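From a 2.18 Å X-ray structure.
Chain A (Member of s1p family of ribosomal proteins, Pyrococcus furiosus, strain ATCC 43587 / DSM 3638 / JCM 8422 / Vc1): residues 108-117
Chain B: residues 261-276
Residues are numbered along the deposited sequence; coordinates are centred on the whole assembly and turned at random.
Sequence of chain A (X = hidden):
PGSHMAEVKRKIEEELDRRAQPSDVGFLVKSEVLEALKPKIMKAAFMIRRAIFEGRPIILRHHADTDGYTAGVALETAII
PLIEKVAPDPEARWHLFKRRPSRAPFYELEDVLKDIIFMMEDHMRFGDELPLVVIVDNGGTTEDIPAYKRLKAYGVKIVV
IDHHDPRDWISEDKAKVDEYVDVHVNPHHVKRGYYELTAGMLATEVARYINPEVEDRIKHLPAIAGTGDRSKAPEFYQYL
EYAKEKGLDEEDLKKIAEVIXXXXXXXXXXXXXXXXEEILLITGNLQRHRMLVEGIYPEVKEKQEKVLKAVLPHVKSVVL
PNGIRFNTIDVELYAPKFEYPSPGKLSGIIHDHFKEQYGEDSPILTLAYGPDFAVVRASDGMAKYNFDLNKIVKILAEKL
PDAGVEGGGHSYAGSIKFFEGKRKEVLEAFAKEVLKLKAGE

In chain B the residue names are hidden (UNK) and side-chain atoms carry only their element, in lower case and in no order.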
# COMPACT_ATOMS: atom_id res chain seq x y z
N GLU A 108 -11.85 -11.33 -3.13
CA GLU A 108 -11.14 -11.28 -1.84
C GLU A 108 -11.87 -10.48 -0.80
O GLU A 108 -12.53 -9.50 -1.14
CB GLU A 108 -9.81 -10.55 -2.01
CG GLU A 108 -8.65 -11.40 -2.40
CD GLU A 108 -7.38 -10.59 -2.43
OE1 GLU A 108 -6.46 -10.92 -1.67
OE2 GLU A 108 -7.32 -9.60 -3.18
N LEU A 109 -11.68 -10.82 0.47
CA LEU A 109 -12.34 -10.08 1.55
C LEU A 109 -11.90 -8.62 1.60
O LEU A 109 -12.72 -7.74 1.86
CB LEU A 109 -12.14 -10.74 2.92
CG LEU A 109 -12.86 -12.08 3.12
CD1 LEU A 109 -12.74 -12.54 4.56
CD2 LEU A 109 -14.32 -11.99 2.71
N GLU A 110 -10.63 -8.36 1.31
CA GLU A 110 -10.15 -6.98 1.28
C GLU A 110 -10.91 -6.16 0.24
O GLU A 110 -11.23 -5.00 0.48
CB GLU A 110 -8.64 -6.92 1.03
CG GLU A 110 -8.09 -5.50 1.06
CD GLU A 110 -6.57 -5.42 1.13
OE1 GLU A 110 -5.89 -6.47 1.19
OE2 GLU A 110 -6.04 -4.29 1.13
N ASP A 111 -11.21 -6.77 -0.92
CA ASP A 111 -11.99 -6.10 -1.96
C ASP A 111 -13.44 -5.86 -1.54
O ASP A 111 -13.94 -4.75 -1.66
CB ASP A 111 -11.97 -6.89 -3.27
CG ASP A 111 -10.59 -6.91 -3.93
OD1 ASP A 111 -9.69 -6.19 -3.47
OD2 ASP A 111 -10.40 -7.67 -4.90
N VAL A 112 -14.13 -6.91 -1.09
CA VAL A 112 -15.54 -6.75 -0.77
C VAL A 112 -15.75 -5.83 0.45
O VAL A 112 -16.70 -5.05 0.49
CB VAL A 112 -16.24 -8.11 -0.57
CG1 VAL A 112 -15.83 -8.78 0.74
CG2 VAL A 112 -17.75 -7.93 -0.63
N LEU A 113 -14.84 -5.89 1.41
CA LEU A 113 -14.99 -5.05 2.61
C LEU A 113 -14.82 -3.58 2.24
O LEU A 113 -15.55 -2.72 2.73
CB LEU A 113 -14.03 -5.49 3.71
CG LEU A 113 -14.40 -6.86 4.31
CD1 LEU A 113 -13.31 -7.37 5.23
CD2 LEU A 113 -15.73 -6.80 5.04
N LYS A 114 -13.89 -3.30 1.34
CA LYS A 114 -13.73 -1.96 0.81
C LYS A 114 -15.01 -1.52 0.06
O LYS A 114 -15.52 -0.41 0.25
CB LYS A 114 -12.48 -1.92 -0.07
CG LYS A 114 -12.17 -0.57 -0.69
CD LYS A 114 -12.62 -0.51 -2.13
CE LYS A 114 -12.22 0.81 -2.78
NZ LYS A 114 -10.87 0.71 -3.41
N ASP A 115 -15.55 -2.40 -0.78
CA ASP A 115 -16.78 -2.10 -1.51
C ASP A 115 -17.94 -1.78 -0.55
O ASP A 115 -18.72 -0.85 -0.77
CB ASP A 115 -17.15 -3.29 -2.43
CG ASP A 115 -16.16 -3.47 -3.59
OD1 ASP A 115 -15.39 -2.53 -3.87
OD2 ASP A 115 -16.16 -4.55 -4.22
N ILE A 116 -18.05 -2.54 0.53
CA ILE A 116 -19.12 -2.32 1.51
C ILE A 116 -18.91 -0.99 2.27
O ILE A 116 -19.85 -0.22 2.45
CB ILE A 116 -19.25 -3.53 2.47
CG1 ILE A 116 -19.78 -4.74 1.70
CG2 ILE A 116 -20.20 -3.21 3.64
CD1 ILE A 116 -19.67 -6.06 2.43
N ILE A 117 -17.69 -0.71 2.69
CA ILE A 117 -17.43 0.55 3.42
C ILE A 117 -17.72 1.74 2.53
O ILE A 117 -18.39 2.69 2.94
CB ILE A 117 -15.99 0.59 3.97
CG1 ILE A 117 -15.83 -0.46 5.08
CG2 ILE A 117 -15.61 1.99 4.47
CD1 ILE A 117 -14.42 -0.93 5.32
N UNK B 261 -11.87 -9.11 15.02
CA UNK B 261 -10.44 -9.29 14.79
C UNK B 261 -10.15 -9.90 13.40
O UNK B 261 -9.12 -9.61 12.80
o UNK B 261 -9.73 -10.19 18.27
o UNK B 261 -9.85 -8.22 17.35
c UNK B 261 -9.79 -9.47 17.26
c UNK B 261 -9.80 -10.15 15.88
N UNK B 262 -11.07 -10.73 12.92
CA UNK B 262 -10.95 -11.34 11.60
C UNK B 262 -11.21 -10.30 10.51
O UNK B 262 -10.35 -10.04 9.68
n UNK B 262 -11.64 -14.40 8.33
c UNK B 262 -12.55 -13.49 8.03
c UNK B 262 -11.24 -14.23 9.63
c UNK B 262 -11.92 -13.17 10.12
n UNK B 262 -12.74 -12.73 9.09
c UNK B 262 -11.91 -12.53 11.47
N UNK B 263 -12.38 -9.67 10.55
CA UNK B 263 -12.70 -8.64 9.57
C UNK B 263 -11.67 -7.50 9.54
O UNK B 263 -11.28 -7.03 8.46
c UNK B 263 -15.24 -9.11 9.65
c UNK B 263 -15.22 -9.89 8.34
o UNK B 263 -15.80 -9.40 7.34
c UNK B 263 -14.12 -8.08 9.77
o UNK B 263 -14.64 -10.99 8.30
N UNK B 264 -11.22 -7.05 10.71
CA UNK B 264 -10.26 -5.93 10.77
C UNK B 264 -8.90 -6.29 10.17
O UNK B 264 -8.19 -5.42 9.68
c UNK B 264 -10.09 -5.44 12.20
N UNK B 265 -8.53 -7.56 10.24
CA UNK B 265 -7.34 -8.06 9.56
C UNK B 265 -7.43 -7.78 8.05
O UNK B 265 -6.45 -7.38 7.43
c UNK B 265 -3.66 -10.76 8.96
c UNK B 265 -6.18 -10.74 7.82
c UNK B 265 -6.00 -10.18 9.08
c UNK B 265 -4.73 -10.20 9.64
c UNK B 265 -5.12 -11.29 7.13
c UNK B 265 -3.86 -11.31 7.70
c UNK B 265 -7.16 -9.56 9.83
N UNK B 266 -8.60 -7.99 7.47
CA UNK B 266 -8.77 -7.84 6.03
C UNK B 266 -9.04 -6.41 5.56
O UNK B 266 -8.62 -6.05 4.46
c UNK B 266 -9.85 -11.08 6.57
c UNK B 266 -9.86 -8.79 5.51
c UNK B 266 -9.44 -10.24 5.54
c UNK B 266 -8.23 -12.12 4.58
c UNK B 266 -9.48 -12.41 6.60
c UNK B 266 -8.61 -10.78 4.54
o UNK B 266 -8.32 -14.26 5.68
c UNK B 266 -8.67 -12.93 5.61
N UNK B 267 -9.71 -5.59 6.36
CA UNK B 267 -9.93 -4.21 5.93
C UNK B 267 -8.76 -3.28 6.31
O UNK B 267 -8.75 -2.13 5.89
c UNK B 267 -11.55 -3.37 7.79
c UNK B 267 -14.86 -4.55 9.26
c UNK B 267 -11.31 -3.67 6.35
c UNK B 267 -12.73 -3.70 8.55
c UNK B 267 -13.50 -3.36 10.87
c UNK B 267 -13.91 -4.39 8.25
c UNK B 267 -12.55 -3.19 9.86
c UNK B 267 -14.65 -4.04 10.55
n UNK B 267 -11.34 -2.56 9.88
c UNK B 267 -10.76 -2.65 8.64
N UNK B 268 -7.82 -3.77 7.12
CA UNK B 268 -6.51 -3.13 7.34
C UNK B 268 -6.56 -1.67 7.83
O UNK B 268 -6.93 -1.41 8.98
n UNK B 268 -1.91 -4.55 4.60
c UNK B 268 -4.43 -4.73 4.42
c UNK B 268 -5.66 -3.25 6.06
c UNK B 268 -5.07 -4.63 5.81
c UNK B 268 -3.19 -3.85 4.26
N UNK B 269 -6.22 -0.71 6.97
CA UNK B 269 -6.12 0.69 7.37
C UNK B 269 -7.48 1.39 7.31
O UNK B 269 -7.64 2.49 7.84
c UNK B 269 -3.76 0.78 6.42
c UNK B 269 -2.94 0.72 7.55
c UNK B 269 -1.24 -0.43 6.29
c UNK B 269 -3.29 0.23 5.22
c UNK B 269 -5.12 1.44 6.48
c UNK B 269 -2.04 -0.37 5.15
c UNK B 269 -1.69 0.12 7.49
N UNK B 270 -8.46 0.75 6.68
CA UNK B 270 -9.83 1.28 6.67
C UNK B 270 -10.42 1.13 8.05
O UNK B 270 -9.92 0.36 8.86
c UNK B 270 -10.67 0.57 5.61
c UNK B 270 -12.44 1.57 2.80
se UNK B 270 -11.27 0.00 2.86
c UNK B 270 -10.06 0.76 4.22
N UNK B 271 -11.49 1.86 8.33
CA UNK B 271 -12.00 1.95 9.71
C UNK B 271 -13.26 1.13 9.97
O UNK B 271 -13.76 1.11 11.09
c UNK B 271 -13.25 4.12 9.24
o UNK B 271 -14.12 3.46 8.62
c UNK B 271 -12.23 3.42 10.10
o UNK B 271 -13.19 5.37 9.19
N UNK B 272 -13.77 0.47 8.93
CA UNK B 272 -14.91 -0.43 9.07
C UNK B 272 -16.27 0.23 9.24
O UNK B 272 -17.26 -0.45 9.52
N UNK B 273 -16.34 1.55 9.07
CA UNK B 273 -17.61 2.27 9.21
C UNK B 273 -18.65 1.69 8.25
O UNK B 273 -18.36 1.49 7.07
n UNK B 273 -17.59 6.51 10.05
c UNK B 273 -18.49 6.08 8.98
n UNK B 273 -15.66 6.59 8.74
c UNK B 273 -18.72 4.57 8.99
c UNK B 273 -16.28 6.74 9.92
n UNK B 273 -15.56 7.12 10.98
c UNK B 273 -17.43 3.77 8.93
N UNK B 274 -19.84 1.42 8.78
CA UNK B 274 -20.92 0.78 8.05
C UNK B 274 -21.00 -0.70 8.34
O UNK B 274 -22.01 -1.33 8.05
N UNK B 275 -19.92 -1.24 8.91
CA UNK B 275 -19.85 -2.66 9.26
C UNK B 275 -19.65 -2.84 10.77
O UNK B 275 -20.40 -3.58 11.41
c UNK B 275 -18.77 -3.03 7.01
c UNK B 275 -18.71 -3.38 8.51
c UNK B 275 -18.80 -4.89 8.71
c UNK B 275 -17.66 -3.65 6.18
N UNK B 276 -18.63 -2.19 11.33
CA UNK B 276 -18.28 -2.37 12.74
C UNK B 276 -19.46 -2.07 13.69
O UNK B 276 -19.67 -2.78 14.66
c UNK B 276 -17.25 -0.06 13.02
c UNK B 276 -15.99 -3.32 14.66
c UNK B 276 -16.51 -1.91 14.52
c UNK B 276 -17.01 -1.56 13.11
O HOH W 1 -18.75 3.66 5.46

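Position 261 has two side-chain carbons, the second carrying two oxygens, and lies far from chain A. It is B:Asp261. Position 262 has one carbon and a five-membered ring of three carbons and two nitrogens; a ring carbon touches A:Leu109. It is B:His262. B:His262 CE1 is 3.6 Å from A:Leu109 CD1.

Position 263 has three carbons, the third carrying two oxygens, one of which nears A:Leu113. It is B:Glu263. B:Glu263 OE2 is 3.5 Å from A:Leu113 CD2, and B:His262 ND1 donates to B:Glu263 OE1 at 2.7 Å. Position 264 has a single carbon, pointing away from chain A: B:Ala264. Position 265 has one carbon and a six-carbon ring with no oxygen, and touches nothing here: B:Phe265.

Position 266 has the same ring plus one oxygen, and A:Leu109 lies over one ring face. It is B:Tyr266. A:Leu109 CD1 sits 4.0 Å from the centroid of the B:Tyr266 ring, a CH-pi contact. Position 267 has one carbon and fused rings holding eight carbons and one nitrogen, near A:Leu113 and A:Ile117: B:Trp267. Its CB is 4.2 Å from A:Leu113 CB.

Position 268 has four carbons in a row ending in nitrogen, near A:Glu110. It is B:Lys268, which leaves the helix with positive phi; its CD lies 3.7 Å from A:Glu110 OE2. Position 269 has one carbon and a six-carbon ring, out of reach: B:Phe269.

Position 270 is unbranched: two carbons, selenium, one carbon, touching A:Lys114 and A:Ile117. It is B:Met270, as selenomethionine. SE is 3.7 Å from A:Lys114 CG, and CE is 3.6 Å from A:Ile117 CG2. Position 271 has two carbons, the second carrying two oxygens, with no close contact: B:Asp271.

Position 272 has no side chain; its CA is 3.8 Å from A:Ile117 CD1. It is B:Gly272. Position 273 has three carbons, a nitrogen, and a carbon with two more nitrogens; its backbone O is 3.8 Å from A:Ile117 CG1, and the end of its side chain leads away: B:Arg273. Its NH1 forms a salt bridge with B:Asp271 OD2 at 2.8 Å. Position 274 is bare: B:Gly274.

Position 275 has four carbons, forked at the first, and touches A:Leu113, A:Ile116 and A:Ile117. It is B:Ile275; its CD1 is 3.6 Å from A:Ile116 CG2. Position 276 has the same fork, out of reach: B:Ile276.

The helices cross nearly at right angles (92°). Chain A's helix also meets the loop after chain B's, through A:Ile117 with B:Met270 and B:Gly272. Packing is mainly apolar. No direct hydrogen bond joins the stretches; one water donates to B:Arg273 O and A:Ile117 O, 2.7 Å from each.

Chain B (261-276) DHEAFYWKFMDGRGII
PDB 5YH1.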